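Local coordinates for protein PelD (Pseudomonas aeruginosa, PDB 4EU0) that binds the second messenger cyclic di-GMP through its degenerate GGDEF domain, as a membrane-protein effector involved in pellicle formation, at residues Ser2-Leu7 with Arg210-Gln215; Ala143-Asp148 with Leu175-Asp180; Asp153-Gln158 with Asp163-Ser168. All coordinates share one frame; numbering follows the deposited sequence.

Contact 1: Ser2-Leu7 with Arg210-Gln215. With C2E (9,9'-[(2R,3R,3aS,5S,7aR,9R,10R,10aS,12S,14aR)-3,5,10,12-tetrahydroxy-5,12-dioxidooctahydro-2H,7H-difuro[3,2-d:3',2'-j][1,3,7,9,2,8]tetraoxadiphosphacyclododecine-2,9-diyl]bis(2-amino-1,9-dihydro-6H-purin-6-one)), chain B.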
loop_
_atom_site.group_PDB
_atom_site.type_symbol
_atom_site.label_atom_id
_atom_site.label_comp_id
_atom_site.label_asym_id
_atom_site.label_seq_id
_atom_site.Cartn_x
_atom_site.Cartn_y
_atom_site.Cartn_z
ATOM N N SER A 2 -10.875 4.322 7.695
ATOM C CA SER A 2 -11.121 5.412 6.749
ATOM C C SER A 2 -10.024 5.523 5.690
ATOM O O SER A 2 -10.324 5.749 4.516
ATOM C CB SER A 2 -11.377 6.755 7.460
ATOM O OG SER A 2 -10.938 6.741 8.810
ATOM N N LEU A 3 -8.768 5.336 6.102
ATOM C CA LEU A 3 -7.642 5.331 5.167
ATOM C C LEU A 3 -7.798 4.236 4.115
ATOM O O LEU A 3 -7.675 4.507 2.920
ATOM C CB LEU A 3 -6.297 5.177 5.896
ATOM C CG LEU A 3 -5.060 5.101 4.989
ATOM C CD1 LEU A 3 -4.815 6.410 4.241
ATOM C CD2 LEU A 3 -3.820 4.681 5.770
ATOM N N ARG A 4 -8.069 3.011 4.564
ATOM C CA ARG A 4 -8.238 1.888 3.644
ATOM C C ARG A 4 -9.364 2.189 2.654
ATOM O O ARG A 4 -9.192 2.019 1.454
ATOM C CB ARG A 4 -8.535 0.586 4.395
ATOM C CG ARG A 4 -7.435 0.099 5.324
ATOM C CD ARG A 4 -7.624 -1.378 5.649
ATOM N NE ARG A 4 -8.871 -1.653 6.368
ATOM C CZ ARG A 4 -9.025 -1.617 7.691
ATOM N NH1 ARG A 4 -8.016 -1.304 8.491
ATOM N NH2 ARG A 4 -10.210 -1.892 8.222
ATOM N N SER A 5 -10.503 2.654 3.159
ATOM C CA SER A 5 -11.634 2.978 2.281
ATOM C C SER A 5 -11.299 4.112 1.311
ATOM O O SER A 5 -11.674 4.058 0.149
ATOM C CB SER A 5 -12.898 3.290 3.087
ATOM O OG SER A 5 -13.450 2.095 3.600
ATOM N N SER A 6 -10.567 5.124 1.779
ATOM C CA SER A 6 -10.099 6.198 0.892
ATOM C C SER A 6 -9.234 5.684 -0.253
ATOM O O SER A 6 -9.408 6.082 -1.401
ATOM C CB SER A 6 -9.310 7.240 1.680
ATOM O OG SER A 6 -10.192 8.062 2.412
ATOM N N LEU A 7 -8.288 4.812 0.076
ATOM C CA LEU A 7 -7.390 4.242 -0.929
ATOM C C LEU A 7 -8.118 3.321 -1.895
ATOM O O LEU A 7 -7.810 3.304 -3.082
ATOM C CB LEU A 7 -6.238 3.501 -0.259
ATOM C CG LEU A 7 -5.337 4.414 0.571
ATOM C CD1 LEU A 7 -4.350 3.584 1.373
ATOM C CD2 LEU A 7 -4.637 5.429 -0.326
ATOM N N ARG A 210 -10.580 -9.503 -0.114
ATOM C CA ARG A 210 -11.360 -8.335 0.229
ATOM C C ARG A 210 -10.460 -7.106 0.263
ATOM O O ARG A 210 -9.333 -7.175 0.749
ATOM C CB ARG A 210 -12.026 -8.547 1.599
ATOM C CG ARG A 210 -12.754 -7.343 2.165
ATOM C CD ARG A 210 -13.441 -7.650 3.514
ATOM N NE ARG A 210 -14.635 -8.486 3.394
ATOM C CZ ARG A 210 -15.429 -8.817 4.418
ATOM N NH1 ARG A 210 -15.159 -8.388 5.647
ATOM N NH2 ARG A 210 -16.491 -9.582 4.216
ATOM N N GLY A 211 -10.971 -5.992 -0.255
ATOM C CA GLY A 211 -10.302 -4.688 -0.124
ATOM C C GLY A 211 -8.887 -4.648 -0.666
ATOM O O GLY A 211 -8.629 -5.110 -1.787
ATOM N N LEU A 212 -7.967 -4.091 0.129
ATOM C CA LEU A 212 -6.573 -3.936 -0.283
ATOM C C LEU A 212 -5.737 -5.198 -0.133
ATOM O O LEU A 212 -4.571 -5.214 -0.522
ATOM C CB LEU A 212 -5.897 -2.791 0.472
ATOM C CG LEU A 212 -6.506 -1.413 0.259
ATOM C CD1 LEU A 212 -5.993 -0.466 1.319
ATOM C CD2 LEU A 212 -6.182 -0.913 -1.151
ATOM N N ASP A 213 -6.329 -6.260 0.419
ATOM C CA ASP A 213 -5.588 -7.508 0.572
ATOM C C ASP A 213 -5.165 -8.026 -0.795
ATOM O O ASP A 213 -5.916 -7.906 -1.780
ATOM C CB ASP A 213 -6.413 -8.585 1.263
ATOM C CG ASP A 213 -6.825 -8.210 2.683
ATOM O OD1 ASP A 213 -6.415 -7.155 3.223
ATOM O OD2 ASP A 213 -7.583 -9.004 3.271
ATOM N N VAL A 214 -3.964 -8.591 -0.849
ATOM C CA VAL A 214 -3.439 -9.179 -2.071
ATOM C C VAL A 214 -2.911 -10.578 -1.799
ATOM O O VAL A 214 -2.438 -10.879 -0.684
ATOM C CB VAL A 214 -2.339 -8.302 -2.750
ATOM C CG1 VAL A 214 -2.959 -7.029 -3.341
ATOM C CG2 VAL A 214 -1.219 -7.942 -1.773
ATOM N N GLN A 215 -3.016 -11.425 -2.817
ATOM C CA GLN A 215 -2.648 -12.825 -2.689
ATOM C C GLN A 215 -1.655 -13.265 -3.740
ATOM O O GLN A 215 -1.624 -12.724 -4.850
ATOM C CB GLN A 215 -3.893 -13.708 -2.815
ATOM C CG GLN A 215 -5.010 -13.355 -1.865
ATOM C CD GLN A 215 -6.185 -14.287 -2.039
ATOM O OE1 GLN A 215 -6.318 -14.927 -3.083
ATOM N NE2 GLN A 215 -7.027 -14.382 -1.019
HETATM P P1 C2E B . -16.561 -8.991 9.318
HETATM O O2P C2E B . -17.062 -9.933 10.392
HETATM O O1P C2E B . -16.582 -9.440 7.880
HETATM O "O5'" C2E B . -15.078 -8.523 9.676
HETATM C "C5'" C2E B . -14.712 -8.088 10.985
HETATM C "C4'" C2E B . -13.319 -7.468 10.982
HETATM O "O4'" C2E B . -12.325 -8.480 10.752
HETATM C "C3'" C2E B . -13.080 -6.407 9.913
HETATM O "O3'" C2E B . -13.433 -5.075 10.302
HETATM C "C2'" C2E B . -11.591 -6.504 9.698
HETATM O "O2'" C2E B . -10.929 -5.822 10.767
HETATM C "C1'" C2E B . -11.329 -7.986 9.858
HETATM N N9 C2E B . -11.439 -8.684 8.545
HETATM C C8 C2E B . -12.400 -9.552 8.182
HETATM N N7 C2E B . -12.193 -10.010 6.919
HETATM C C5 C2E B . -11.063 -9.425 6.483
HETATM C C6 C2E B . -10.274 -9.449 5.242
HETATM O O6 C2E B . -10.667 -10.229 4.212
HETATM N N1 C2E B . -9.158 -8.688 5.169
HETATM C C2 C2E B . -8.748 -7.881 6.186
HETATM N N2 C2E B . -7.626 -7.151 6.008
HETATM N N3 C2E B . -9.434 -7.808 7.361
HETATM C C4 C2E B . -10.569 -8.541 7.552
HETATM P P11 C2E B . -13.847 -4.000 9.177
HETATM O O21 C2E B . -14.040 -2.644 9.838
HETATM O O11 C2E B . -12.952 -4.088 7.958
HETATM O O5A C2E B . -15.309 -4.511 8.761
HETATM C C5A C2E B . -16.344 -4.624 9.738
HETATM C C4A C2E B . -17.559 -5.249 9.083
HETATM O O4A C2E B . -17.955 -4.492 7.939
HETATM C C3A C2E B . -17.257 -6.625 8.526
HETATM O O3A C2E B . -17.413 -7.643 9.492
HETATM C C2A C2E B . -18.242 -6.780 7.397
HETATM O O2A C2E B . -19.532 -7.148 7.906
HETATM C C1A C2E B . -18.293 -5.367 6.858
HETATM N N91 C2E B . -17.327 -5.219 5.735
HETATM C C81 C2E B . -16.146 -4.574 5.756
HETATM N N71 C2E B . -15.531 -4.628 4.546
HETATM C C51 C2E B . -16.335 -5.328 3.723
HETATM C C61 C2E B . -16.309 -5.764 2.305
HETATM O O61 C2E B . -15.267 -5.458 1.490
HETATM N N11 C2E B . -17.356 -6.483 1.839
HETATM C C21 C2E B . -18.414 -6.809 2.624
HETATM N N21 C2E B . -19.429 -7.531 2.088
HETATM N N31 C2E B . -18.501 -6.436 3.927
HETATM C C41 C2E B . -17.513 -5.713 4.513
#

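Contact 2: Ala143-Asp148 with Leu175-Asp180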
loop_
_atom_site.group_PDB
_atom_site.type_symbol
_atom_site.label_atom_id
_atom_site.label_comp_id
_atom_site.label_asym_id
_atom_site.label_seq_id
_atom_site.Cartn_x
_atom_site.Cartn_y
_atom_site.Cartn_z
ATOM N N ALA A 143 0.332 10.075 1.052
ATOM C CA ALA A 143 1.111 10.408 -0.144
ATOM C C ALA A 143 1.819 9.181 -0.736
ATOM O O ALA A 143 1.831 8.990 -1.959
ATOM C CB ALA A 143 2.109 11.531 0.150
ATOM N N GLY A 144 2.394 8.346 0.134
ATOM C CA GLY A 144 3.126 7.160 -0.308
ATOM C C GLY A 144 2.196 6.164 -0.974
ATOM O O GLY A 144 2.493 5.624 -2.044
ATOM N N HIS A 145 1.055 5.927 -0.341
ATOM C CA HIS A 145 0.061 5.033 -0.919
ATOM C C HIS A 145 -0.493 5.540 -2.244
ATOM O O HIS A 145 -0.621 4.769 -3.182
ATOM C CB HIS A 145 -1.049 4.729 0.082
ATOM C CG HIS A 145 -0.642 3.734 1.116
ATOM N ND1 HIS A 145 0.090 4.076 2.232
ATOM C CD2 HIS A 145 -0.823 2.395 1.176
ATOM C CE1 HIS A 145 0.324 2.989 2.948
ATOM N NE2 HIS A 145 -0.219 1.957 2.329
ATOM N N ILE A 146 -0.787 6.835 -2.337
ATOM C CA ILE A 146 -1.286 7.380 -3.592
ATOM C C ILE A 146 -0.271 7.206 -4.717
ATOM O O ILE A 146 -0.639 6.811 -5.819
ATOM C CB ILE A 146 -1.698 8.855 -3.466
ATOM C CG1 ILE A 146 -2.903 8.978 -2.532
ATOM C CG2 ILE A 146 -2.044 9.440 -4.854
ATOM C CD1 ILE A 146 -3.136 10.397 -2.001
ATOM N N ALA A 147 0.998 7.499 -4.430
ATOM C CA ALA A 147 2.071 7.347 -5.402
ATOM C C ALA A 147 2.134 5.936 -5.982
ATOM O O ALA A 147 2.334 5.774 -7.186
ATOM C CB ALA A 147 3.414 7.730 -4.786
ATOM N N ASP A 148 1.966 4.927 -5.124
ATOM C CA ASP A 148 1.976 3.522 -5.557
ATOM C C ASP A 148 0.845 3.225 -6.523
ATOM O O ASP A 148 1.031 2.527 -7.522
ATOM C CB ASP A 148 1.818 2.573 -4.369
ATOM C CG ASP A 148 3.011 2.574 -3.453
ATOM O OD1 ASP A 148 4.060 3.149 -3.823
ATOM O OD2 ASP A 148 2.883 1.980 -2.357
ATOM N N LEU A 175 5.853 -2.948 4.469
ATOM C CA LEU A 175 7.117 -2.942 5.214
ATOM C C LEU A 175 7.572 -1.518 5.540
ATOM O O LEU A 175 8.027 -1.257 6.645
ATOM C CB LEU A 175 8.221 -3.704 4.478
ATOM C CG LEU A 175 8.028 -5.220 4.413
ATOM C CD1 LEU A 175 8.985 -5.796 3.391
ATOM C CD2 LEU A 175 8.195 -5.879 5.804
ATOM N N LEU A 176 7.415 -0.612 4.579
ATOM C CA LEU A 176 7.708 0.807 4.790
ATOM C C LEU A 176 6.764 1.428 5.829
ATOM O O LEU A 176 7.230 2.160 6.712
ATOM C CB LEU A 176 7.666 1.582 3.473
ATOM C CG LEU A 176 8.784 1.294 2.461
ATOM C CD1 LEU A 176 8.346 1.730 1.072
ATOM C CD2 LEU A 176 10.102 1.962 2.866
ATOM N N ASP A 177 5.462 1.114 5.730
ATOM C CA ASP A 177 4.430 1.544 6.696
ATOM C C ASP A 177 4.829 1.166 8.125
ATOM O O ASP A 177 4.723 1.978 9.052
ATOM C CB ASP A 177 3.076 0.849 6.415
ATOM C CG ASP A 177 2.306 1.433 5.237
ATOM O OD1 ASP A 177 2.521 2.596 4.870
ATOM O OD2 ASP A 177 1.431 0.701 4.701
ATOM N N ALA A 178 5.297 -0.069 8.295
ATOM C CA ALA A 178 5.653 -0.571 9.621
ATOM C C ALA A 178 6.915 0.113 10.129
ATOM O O ALA A 178 6.974 0.564 11.283
ATOM C CB ALA A 178 5.844 -2.073 9.583
ATOM N N ARG A 179 7.918 0.196 9.262
ATOM C CA ARG A 179 9.217 0.736 9.668
ATOM C C ARG A 179 9.128 2.217 9.995
ATOM O O ARG A 179 9.633 2.666 11.033
ATOM C CB ARG A 179 10.273 0.508 8.589
ATOM C CG ARG A 179 11.696 0.874 9.055
ATOM C CD ARG A 179 12.660 0.948 7.885
ATOM N NE ARG A 179 12.319 2.023 6.951
ATOM C CZ ARG A 179 12.945 2.237 5.798
ATOM N NH1 ARG A 179 13.950 1.452 5.430
ATOM N NH2 ARG A 179 12.572 3.245 5.018
ATOM N N ASP A 180 8.471 2.965 9.115
ATOM C CA ASP A 180 8.470 4.422 9.192
ATOM C C ASP A 180 7.324 5.014 10.011
ATOM O O ASP A 180 7.457 6.114 10.562
ATOM C CB ASP A 180 8.493 5.019 7.789
ATOM C CG ASP A 180 9.750 4.650 7.019
ATOM O OD1 ASP A 180 10.745 4.217 7.649
ATOM O OD2 ASP A 180 9.743 4.789 5.787
#

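Contact 3: Asp153-Gln158 with Asp163-Ser168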
loop_
_atom_site.group_PDB
_atom_site.type_symbol
_atom_site.label_atom_id
_atom_site.label_comp_id
_atom_site.label_asym_id
_atom_site.label_seq_id
_atom_site.Cartn_x
_atom_site.Cartn_y
_atom_site.Cartn_z
ATOM N N ASP A 153 0.306 1.959 -14.441
ATOM C CA ASP A 153 0.558 2.101 -15.878
ATOM C C ASP A 153 1.963 1.630 -16.296
ATOM O O ASP A 153 2.372 1.833 -17.445
ATOM C CB ASP A 153 0.318 3.551 -16.329
ATOM C CG ASP A 153 1.290 4.547 -15.690
ATOM O OD1 ASP A 153 1.936 4.213 -14.670
ATOM O OD2 ASP A 153 1.400 5.679 -16.212
ATOM N N ARG A 154 2.693 1.018 -15.362
ATOM C CA ARG A 154 4.066 0.561 -15.609
ATOM C C ARG A 154 4.195 -0.964 -15.603
ATOM O O ARG A 154 5.211 -1.514 -16.047
ATOM C CB ARG A 154 5.037 1.169 -14.587
ATOM C CG ARG A 154 5.269 2.681 -14.723
ATOM C CD ARG A 154 5.894 3.037 -16.064
ATOM N NE ARG A 154 6.507 4.368 -16.064
ATOM C CZ ARG A 154 5.894 5.493 -16.420
ATOM N NH1 ARG A 154 4.623 5.477 -16.806
ATOM N NH2 ARG A 154 6.555 6.645 -16.384
ATOM N N ARG A 155 3.154 -1.635 -15.117
ATOM C CA ARG A 155 3.123 -3.094 -15.038
ATOM C C ARG A 155 3.247 -3.751 -16.410
ATOM O O ARG A 155 3.748 -4.872 -16.524
ATOM C CB ARG A 155 1.847 -3.560 -14.340
ATOM C CG ARG A 155 1.796 -3.159 -12.877
ATOM C CD ARG A 155 0.489 -3.530 -12.210
ATOM N NE ARG A 155 0.552 -3.205 -10.789
ATOM C CZ ARG A 155 -0.499 -2.955 -10.012
ATOM N NH1 ARG A 155 -1.730 -2.990 -10.510
ATOM N NH2 ARG A 155 -0.309 -2.663 -8.732
ATOM N N ALA A 156 2.807 -3.027 -17.440
ATOM C CA ALA A 156 2.781 -3.510 -18.822
ATOM C C ALA A 156 4.165 -3.750 -19.432
ATOM O O ALA A 156 4.271 -4.362 -20.498
ATOM C CB ALA A 156 1.988 -2.542 -19.697
ATOM N N LEU A 157 5.214 -3.262 -18.771
ATOM C CA LEU A 157 6.583 -3.449 -19.267
ATOM C C LEU A 157 7.480 -4.265 -18.328
ATOM O O LEU A 157 8.715 -4.160 -18.374
ATOM C CB LEU A 157 7.219 -2.102 -19.641
ATOM C CG LEU A 157 7.383 -1.696 -21.112
ATOM C CD1 LEU A 157 6.305 -2.238 -22.065
ATOM C CD2 LEU A 157 7.497 -0.182 -21.232
ATOM N N GLN A 158 6.844 -5.086 -17.496
ATOM C CA GLN A 158 7.537 -6.021 -16.602
ATOM C C GLN A 158 7.070 -7.456 -16.885
ATOM O O GLN A 158 5.897 -7.684 -17.217
ATOM C CB GLN A 158 7.341 -5.610 -15.123
ATOM C CG GLN A 158 7.894 -4.198 -14.805
ATOM C CD GLN A 158 7.759 -3.753 -13.353
ATOM O OE1 GLN A 158 8.191 -4.442 -12.428
ATOM N NE2 GLN A 158 7.188 -2.571 -13.154
ATOM N N ASP A 163 -0.464 -10.092 -10.729
ATOM C CA ASP A 163 -0.677 -10.428 -9.318
ATOM C C ASP A 163 0.638 -10.458 -8.538
ATOM O O ASP A 163 0.685 -10.013 -7.393
ATOM C CB ASP A 163 -1.449 -11.746 -9.159
ATOM C CG ASP A 163 -2.821 -11.701 -9.804
ATOM O OD1 ASP A 163 -3.491 -10.645 -9.732
ATOM O OD2 ASP A 163 -3.227 -12.722 -10.409
ATOM N N ALA A 164 1.706 -10.947 -9.171
ATOM C CA ALA A 164 3.025 -10.960 -8.540
ATOM C C ALA A 164 3.589 -9.541 -8.363
ATOM O O ALA A 164 4.146 -9.224 -7.322
ATOM C CB ALA A 164 4.002 -11.850 -9.314
ATOM N N GLN A 165 3.428 -8.691 -9.371
ATOM C CA GLN A 165 3.884 -7.307 -9.260
ATOM C C GLN A 165 3.143 -6.555 -8.159
ATOM O O GLN A 165 3.749 -5.834 -7.360
ATOM C CB GLN A 165 3.712 -6.570 -10.586
ATOM C CG GLN A 165 4.437 -7.179 -11.745
ATOM C CD GLN A 165 4.364 -6.274 -12.943
ATOM O OE1 GLN A 165 4.515 -5.058 -12.810
ATOM N NE2 GLN A 165 4.115 -6.847 -14.113
ATOM N N ARG A 166 1.823 -6.729 -8.119
ATOM C CA ARG A 166 0.990 -6.057 -7.135
ATOM C C ARG A 166 1.362 -6.514 -5.722
ATOM O O ARG A 166 1.491 -5.693 -4.816
ATOM C CB ARG A 166 -0.485 -6.345 -7.393
ATOM C CG ARG A 166 -1.434 -5.502 -6.541
ATOM C CD ARG A 166 -2.870 -5.980 -6.658
ATOM N NE ARG A 166 -3.487 -5.642 -7.941
ATOM C CZ ARG A 166 -3.751 -6.519 -8.906
ATOM N NH1 ARG A 166 -3.444 -7.803 -8.759
ATOM N NH2 ARG A 166 -4.327 -6.109 -10.026
ATOM N N PHE A 167 1.524 -7.823 -5.558
ATOM C CA PHE A 167 1.838 -8.385 -4.254
ATOM C C PHE A 167 3.156 -7.787 -3.766
ATOM O O PHE A 167 3.234 -7.335 -2.632
ATOM C CB PHE A 167 1.926 -9.911 -4.305
ATOM C CG PHE A 167 2.093 -10.534 -2.955
ATOM C CD1 PHE A 167 0.977 -10.850 -2.190
ATOM C CD2 PHE A 167 3.365 -10.775 -2.441
ATOM C CE1 PHE A 167 1.130 -11.410 -0.921
ATOM C CE2 PHE A 167 3.522 -11.327 -1.175
ATOM C CZ PHE A 167 2.401 -11.650 -0.430
ATOM N N SER A 168 4.167 -7.802 -4.631
ATOM C CA SER A 168 5.487 -7.251 -4.332
ATOM C C SER A 168 5.417 -5.784 -3.904
ATOM O O SER A 168 5.977 -5.390 -2.874
ATOM C CB SER A 168 6.401 -7.406 -5.555
ATOM O OG SER A 168 7.720 -7.020 -5.239
HETATM O O HOH W 1 -4.700 -2.676 -8.962
#

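Contact 1: Ser2-Leu7 with Arg210-Gln215
The N-terminal helix comes nearest the RxxD turn at R4 and L212, whose CA atoms lie 7.2 Å apart. R210-G211-L212-D213 is the I-site motif of a GGDEF domain, folded here as a type II' turn with positive phi at G211, and strand 214-219 leaves from it. L212 makes the protein contact: its CD1 reaches the helix backbone at R4 CA, 4.0 Å away, and also meets L7 CB at 4.3 Å. No hydrogen bond joins the two segments, so this is a small apolar seam.

The polar residues of the turn face the ligand instead. D213 presents its carboxylate to one guanine. OD1 takes a nearly straight bond (169°) from N2 of C2E at 3.0 Å, while OD2 faces N1 at 2.5 Å, short enough that its exact length is doubtful. R210 spans more of the dinucleotide. Its NH1 bonds phosphate oxygen O1P at 2.8 Å, and the second guanine covers one guanidinium face, with C51 offset toward the rim. CG lies anti to the backbone N (chi1 173°), and the later bend at chi3 (-73°) completes the path to that phosphate. T234 and R245 add further hydrogen bonds to the ligand.

R4 brings the helix into the same pocket, although its firmest polar partner is the carbonyl of L233, bound by NH1. The other terminal nitrogen, NH2, approaches C2E O11 obliquely at 3.5 Å.

Contact 2: Ala143-Asp148 with Leu175-Asp180
H145 and D177 reach toward each other from facing helices and make the whole contact between these two segments. The imidazole meets the carboxylate with its edge, the two planes being 16° apart and so nearly coplanar. Its CE1 corner goes in deepest: CE1 lies 2.9 Å from D177 OD1 and 3.1 Å from OD2, so the carbon sits between the two oxygens. The neighbouring NE2 is 3.2 Å from OD2. The ring edge thus meets the carboxylate head-on and nearly in plane, with neither covering the other's face.

The torsions explain how the ends get there, since neither side chain leaves its backbone aimed straight at the other helix. In H145, CG lies anti to the carbonyl carbon (chi1 -77°), and the ring is then swung across at chi2 (81°) to present its edge. D177 starts with the same choice of first torsion, and its carboxylate closes in from the opposite direction.

One shell further out, the ring's rotation is fixed by ND1, which bonds the carbonyl of I141 one helical turn back. L7 of the N-terminal helix packs against H145, and L233 touches both H145 and D177. R173 also lies against H145 and forms a salt bridge with D148, which gives the same two helices a second, ionic link.

The pair thus joins helix 133-150 of the GAF domain to helix 162-181 of the PelD GGDEF domain. With ND1 occupied by I141, the carboxylate faces the polarised CE1-H corner and NE2. Its negative charge probably makes a positive imidazole more favourable, although nearby R173 would work against that.

Contact 3: Asp153-Gln158 with Asp163-Ser168
R155 and Q165 run alongside one another, pointing opposite ways, with guanidinium and amide planes 89° apart. The Q165 amide lies against the backbone and the first carbons of R155, while the R155 guanidinium goes on past it toward R166. Q165 NE2 gives a nearly straight hydrogen bond to R155 O at 3.1 Å, lying in the carbonyl plane and on a lone pair. That oxygen also accepts the backbone N of Q158, and NE2 has a second carbonyl partner in A160. Held between two carbonyls, the amide has little freedom to flip, and its OE1 is left against R155 CG at 3.3 Å. Q158 flanks it, with CB 3.6 Å from Q165 NE2 and the two amides meeting at a slant.

Beyond the amide, the extended R155 chain carries its guanidinium over the stem of R166. NH2 is 3.8 Å from R166 CG, and R166 CB lies over one guanidinium face, offset toward the rim. The two guanidinium planes are inclined by 72°. R166 NH2 comes within 4.1 Å of R155 NH1, an approach of like charges. The repulsion is probably eased by D163, whose OD1 uses its anti lone pair to hold R166 NH1 in a 3.0 Å salt bridge. R166 CG stands anti to the backbone N (chi1 -171°), and a bend at chi3 turns the head back toward D163. A water bridges R155 NH1 and R166 NE through weak bonds.

All this lies at the surface, where the 3-10 turn at 155-156 doubles back beside the opening turns of helix 162-181. This is the linker that leads from helix 133-150 of the GAF domain into helix 162-181 of the PelD GGDEF domain, its amide-to-carbonyl bond pinning the 3-10 turn to the helix start.

Helix 162-181 serves contacts 2 and 3, whose centres are about 17 Å apart without touching. Contact 1 touches both. L7 CD2 packs on H145 CB at 3.7 Å, joining it to contact 2 with centres about 13 Å apart. V214 CG1 meets R166 CD at 3.5 Å, joining it to contact 3 with centres about 18 Å apart. Cyclic di-GMP is bound at contact 1 alone: the side chain of D177 in contact 2 is about 12 Å from it and that of R166 in contact 3 about 14 Å. Contact 2 joins the GAF and GGDEF helices directly, whereas contact 3 folds the linker between them onto the second helix.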